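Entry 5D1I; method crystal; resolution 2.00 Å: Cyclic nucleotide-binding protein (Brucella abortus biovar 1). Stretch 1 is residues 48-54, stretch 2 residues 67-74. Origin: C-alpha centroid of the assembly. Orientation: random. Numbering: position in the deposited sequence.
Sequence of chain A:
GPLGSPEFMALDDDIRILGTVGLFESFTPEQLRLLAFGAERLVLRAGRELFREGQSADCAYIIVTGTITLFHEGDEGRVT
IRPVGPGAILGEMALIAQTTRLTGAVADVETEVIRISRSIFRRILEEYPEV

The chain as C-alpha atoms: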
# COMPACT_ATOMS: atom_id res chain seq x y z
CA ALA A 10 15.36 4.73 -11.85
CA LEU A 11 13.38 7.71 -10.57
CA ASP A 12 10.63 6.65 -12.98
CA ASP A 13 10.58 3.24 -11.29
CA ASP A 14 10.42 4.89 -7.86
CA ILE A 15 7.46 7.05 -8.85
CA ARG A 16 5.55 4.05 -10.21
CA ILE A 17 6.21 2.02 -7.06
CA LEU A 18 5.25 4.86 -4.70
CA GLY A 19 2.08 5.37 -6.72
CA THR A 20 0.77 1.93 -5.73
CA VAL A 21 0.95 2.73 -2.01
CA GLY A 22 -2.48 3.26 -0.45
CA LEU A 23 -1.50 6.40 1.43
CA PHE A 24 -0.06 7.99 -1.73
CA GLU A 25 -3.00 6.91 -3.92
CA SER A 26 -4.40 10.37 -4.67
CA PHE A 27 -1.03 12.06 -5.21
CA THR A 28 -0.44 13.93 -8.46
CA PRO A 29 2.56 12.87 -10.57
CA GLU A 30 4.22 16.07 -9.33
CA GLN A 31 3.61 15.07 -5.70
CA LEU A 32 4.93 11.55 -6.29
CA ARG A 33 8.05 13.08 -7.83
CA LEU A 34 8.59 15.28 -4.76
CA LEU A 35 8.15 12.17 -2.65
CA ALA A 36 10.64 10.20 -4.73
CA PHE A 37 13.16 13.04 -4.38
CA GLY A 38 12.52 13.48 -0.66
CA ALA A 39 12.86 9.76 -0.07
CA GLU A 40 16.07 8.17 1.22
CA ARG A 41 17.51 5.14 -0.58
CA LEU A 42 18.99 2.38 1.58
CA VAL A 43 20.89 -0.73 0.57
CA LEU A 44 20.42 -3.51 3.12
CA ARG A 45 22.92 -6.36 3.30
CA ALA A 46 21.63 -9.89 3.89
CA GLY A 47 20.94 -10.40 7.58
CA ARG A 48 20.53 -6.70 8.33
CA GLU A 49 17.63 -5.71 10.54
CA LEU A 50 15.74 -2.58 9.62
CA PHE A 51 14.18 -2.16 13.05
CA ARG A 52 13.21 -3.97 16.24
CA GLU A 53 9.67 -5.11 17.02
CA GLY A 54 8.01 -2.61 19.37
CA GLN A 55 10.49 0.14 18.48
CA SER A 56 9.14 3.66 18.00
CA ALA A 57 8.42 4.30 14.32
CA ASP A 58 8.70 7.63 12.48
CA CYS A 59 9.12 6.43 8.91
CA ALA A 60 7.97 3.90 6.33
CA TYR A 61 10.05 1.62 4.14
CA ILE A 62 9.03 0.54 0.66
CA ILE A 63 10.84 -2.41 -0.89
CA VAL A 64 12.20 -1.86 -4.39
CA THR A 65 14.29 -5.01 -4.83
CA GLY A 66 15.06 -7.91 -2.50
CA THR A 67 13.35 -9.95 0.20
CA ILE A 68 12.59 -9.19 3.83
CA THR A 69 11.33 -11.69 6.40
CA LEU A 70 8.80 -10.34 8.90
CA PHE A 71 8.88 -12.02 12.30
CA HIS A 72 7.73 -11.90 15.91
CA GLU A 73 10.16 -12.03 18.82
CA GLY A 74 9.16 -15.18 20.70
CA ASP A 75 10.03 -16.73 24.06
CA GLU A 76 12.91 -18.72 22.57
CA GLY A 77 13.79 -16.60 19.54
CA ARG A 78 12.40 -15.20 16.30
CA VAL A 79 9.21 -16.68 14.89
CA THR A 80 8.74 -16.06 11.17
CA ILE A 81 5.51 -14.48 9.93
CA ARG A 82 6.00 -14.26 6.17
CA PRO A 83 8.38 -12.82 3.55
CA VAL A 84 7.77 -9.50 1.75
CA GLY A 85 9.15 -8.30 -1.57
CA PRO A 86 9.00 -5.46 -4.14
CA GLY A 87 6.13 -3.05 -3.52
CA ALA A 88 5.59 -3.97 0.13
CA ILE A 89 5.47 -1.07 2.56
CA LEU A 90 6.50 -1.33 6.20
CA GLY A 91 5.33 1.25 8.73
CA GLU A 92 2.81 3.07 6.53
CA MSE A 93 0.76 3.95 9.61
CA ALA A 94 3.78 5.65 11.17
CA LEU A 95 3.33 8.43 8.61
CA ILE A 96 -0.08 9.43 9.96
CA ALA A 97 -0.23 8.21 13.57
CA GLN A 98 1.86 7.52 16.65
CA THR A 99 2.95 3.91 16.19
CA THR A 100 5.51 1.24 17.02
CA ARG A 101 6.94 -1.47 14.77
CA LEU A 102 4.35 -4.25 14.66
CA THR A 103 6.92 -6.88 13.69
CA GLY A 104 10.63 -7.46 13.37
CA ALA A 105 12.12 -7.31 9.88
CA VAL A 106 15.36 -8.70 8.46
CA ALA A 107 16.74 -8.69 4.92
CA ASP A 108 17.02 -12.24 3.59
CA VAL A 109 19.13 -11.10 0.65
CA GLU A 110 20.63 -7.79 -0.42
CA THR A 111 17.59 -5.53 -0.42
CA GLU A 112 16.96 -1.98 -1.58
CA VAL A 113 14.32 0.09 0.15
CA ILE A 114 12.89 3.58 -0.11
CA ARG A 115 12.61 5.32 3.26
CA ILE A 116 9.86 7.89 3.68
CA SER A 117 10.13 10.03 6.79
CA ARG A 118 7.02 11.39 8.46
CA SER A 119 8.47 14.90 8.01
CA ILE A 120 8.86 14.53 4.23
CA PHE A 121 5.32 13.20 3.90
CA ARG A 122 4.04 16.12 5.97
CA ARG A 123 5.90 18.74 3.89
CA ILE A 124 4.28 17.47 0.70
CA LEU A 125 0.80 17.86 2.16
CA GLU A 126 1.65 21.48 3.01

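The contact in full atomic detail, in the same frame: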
# COMPACT_ATOMS: atom_id res chain seq x y z
N ARG A 48 20.72 -7.97 7.65
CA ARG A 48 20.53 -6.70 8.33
C ARG A 48 19.09 -6.51 8.80
O ARG A 48 18.14 -6.77 8.06
CB ARG A 48 20.90 -5.51 7.44
CG ARG A 48 20.56 -4.18 8.10
CD ARG A 48 20.96 -2.98 7.29
NE ARG A 48 20.74 -1.74 8.03
CZ ARG A 48 21.12 -0.54 7.60
NH1 ARG A 48 21.75 -0.42 6.44
NH2 ARG A 48 20.88 0.54 8.33
N GLU A 49 18.95 -6.06 10.04
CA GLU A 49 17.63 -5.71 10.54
C GLU A 49 17.37 -4.23 10.35
O GLU A 49 18.23 -3.39 10.64
CB GLU A 49 17.50 -6.09 12.00
CG GLU A 49 17.50 -7.58 12.22
CD GLU A 49 17.23 -7.94 13.65
OE1 GLU A 49 16.12 -7.64 14.14
OE2 GLU A 49 18.12 -8.53 14.28
N LEU A 50 16.18 -3.94 9.86
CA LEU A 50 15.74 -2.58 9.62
C LEU A 50 15.36 -1.92 10.94
O LEU A 50 15.69 -0.75 11.18
CB LEU A 50 14.55 -2.59 8.65
CG LEU A 50 14.42 -1.45 7.65
CD1 LEU A 50 15.78 -1.04 7.12
CD2 LEU A 50 13.51 -1.89 6.52
N PHE A 51 14.68 -2.67 11.78
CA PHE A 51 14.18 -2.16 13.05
C PHE A 51 13.81 -3.30 13.99
O PHE A 51 13.66 -4.44 13.57
CB PHE A 51 12.96 -1.27 12.82
CG PHE A 51 11.93 -1.87 11.90
CD1 PHE A 51 11.14 -2.93 12.32
CD2 PHE A 51 11.74 -1.37 10.63
CE1 PHE A 51 10.19 -3.48 11.49
CE2 PHE A 51 10.79 -1.92 9.79
CZ PHE A 51 10.02 -2.97 10.22
N ARG A 52 13.64 -2.98 15.27
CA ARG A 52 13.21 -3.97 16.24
C ARG A 52 11.71 -3.88 16.47
O ARG A 52 11.14 -2.80 16.46
CB ARG A 52 13.97 -3.80 17.56
CG ARG A 52 13.60 -4.82 18.64
CD ARG A 52 14.84 -5.39 19.32
NE ARG A 52 14.50 -6.43 20.29
CZ ARG A 52 14.83 -6.39 21.58
NH1 ARG A 52 15.53 -5.36 22.06
NH2 ARG A 52 14.48 -7.38 22.39
N GLU A 53 11.08 -5.04 16.65
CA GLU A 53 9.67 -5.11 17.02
C GLU A 53 9.40 -4.28 18.28
O GLU A 53 10.12 -4.39 19.27
CB GLU A 53 9.28 -6.57 17.25
CG GLU A 53 7.81 -6.81 17.55
CD GLU A 53 7.50 -8.29 17.64
OE1 GLU A 53 6.54 -8.73 16.97
OE2 GLU A 53 8.21 -9.00 18.36
N GLY A 54 8.38 -3.43 18.23
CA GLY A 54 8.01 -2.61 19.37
C GLY A 54 8.76 -1.29 19.44
O GLY A 54 8.49 -0.46 20.30
N THR A 67 14.31 -9.22 -0.62
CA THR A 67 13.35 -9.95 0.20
C THR A 67 13.61 -9.71 1.68
O THR A 67 14.75 -9.79 2.15
CB THR A 67 13.41 -11.47 -0.08
OG1 THR A 67 13.31 -11.71 -1.49
CG2 THR A 67 12.28 -12.19 0.63
N ILE A 68 12.53 -9.44 2.40
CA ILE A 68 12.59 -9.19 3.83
C ILE A 68 11.66 -10.16 4.55
O ILE A 68 10.50 -10.29 4.17
CB ILE A 68 12.21 -7.74 4.16
CG1 ILE A 68 13.35 -6.79 3.80
CG2 ILE A 68 11.83 -7.59 5.63
CD1 ILE A 68 12.99 -5.32 3.93
N THR A 69 12.17 -10.84 5.57
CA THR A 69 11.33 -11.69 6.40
C THR A 69 10.78 -10.91 7.59
O THR A 69 11.54 -10.30 8.34
CB THR A 69 12.11 -12.92 6.90
OG1 THR A 69 12.40 -13.77 5.79
CG2 THR A 69 11.29 -13.69 7.92
N LEU A 70 9.46 -10.93 7.74
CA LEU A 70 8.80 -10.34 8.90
C LEU A 70 8.66 -11.40 9.97
O LEU A 70 8.31 -12.54 9.68
CB LEU A 70 7.43 -9.79 8.52
CG LEU A 70 7.36 -8.81 7.35
CD1 LEU A 70 5.93 -8.31 7.17
CD2 LEU A 70 8.31 -7.64 7.58
N PHE A 71 8.92 -11.03 11.22
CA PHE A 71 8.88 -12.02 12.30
C PHE A 71 8.42 -11.43 13.62
O PHE A 71 8.41 -10.21 13.80
CB PHE A 71 10.26 -12.67 12.46
CG PHE A 71 11.38 -11.69 12.76
CD1 PHE A 71 11.65 -11.31 14.07
CD2 PHE A 71 12.15 -11.17 11.74
CE1 PHE A 71 12.68 -10.41 14.34
CE2 PHE A 71 13.17 -10.28 12.01
CZ PHE A 71 13.44 -9.90 13.31
N HIS A 72 8.04 -12.30 14.54
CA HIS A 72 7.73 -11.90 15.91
C HIS A 72 8.81 -12.41 16.85
O HIS A 72 9.31 -13.52 16.67
CB HIS A 72 6.36 -12.43 16.35
CG HIS A 72 5.21 -11.66 15.78
ND1 HIS A 72 5.08 -10.30 15.93
CD2 HIS A 72 4.13 -12.06 15.07
CE1 HIS A 72 3.97 -9.89 15.33
NE2 HIS A 72 3.38 -10.94 14.80
N GLU A 73 9.17 -11.61 17.84
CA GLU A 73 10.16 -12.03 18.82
C GLU A 73 9.50 -12.92 19.87
O GLU A 73 8.72 -12.45 20.69
CB GLU A 73 10.81 -10.81 19.48
CG GLU A 73 12.30 -10.98 19.75
CD GLU A 73 13.16 -10.69 18.53
OE1 GLU A 73 12.96 -9.63 17.89
OE2 GLU A 73 14.04 -11.52 18.22
N GLY A 74 9.80 -14.22 19.82
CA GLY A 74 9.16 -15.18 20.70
C GLY A 74 9.94 -15.48 21.96
O GLY A 74 11.00 -14.90 22.20
O HOH W 1 15.92 -10.26 15.68
O HOH W 2 12.66 -7.18 16.29

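Residues 48-54 turn a corner at Leu50 and run past the strand that begins at Ile68 without pairing with it through backbone hydrogen bonds. The CA atoms of Glu49 and Ile68 lie 9.1 Å apart, those of Glu53 and His72 7.1 Å, so side chains must span the gap.

Glu53 does most of this work. Its CA-to-CB bond points toward the strand, and an extended side chain (chi1 and chi2 both t) delivers the carboxylate to two neighbouring donors. OE1 accepts a very short, nearly linear hydrogen bond from His72 ND1 (2.4 Å), lying near the plane of the imidazole, where the ring nitrogen can donate. OE2 accepts from the backbone N of Glu73 at 2.8 Å, so one carboxylate holds both a side chain and the main chain of the strand.

Glu73, itself pointing toward stretch 1, completes the contact through solvent: water 2 accepts from Glu53 N (2.7 Å) and donates to Glu73 OE1 (2.9 Å). The Arg52 guanidinium brings opposite charge near, but NE to Glu73 OE1, at 4.3 Å, is too long for a salt bridge.

Phe71 meets Glu49 at its ring edge, CZ lying 3.6 Å from OE1, where the ring hydrogens offer slight positive charge. Beyond it, Leu50 CD2 and Ile68 CD1 make a loose apolar contact at 4.3 Å.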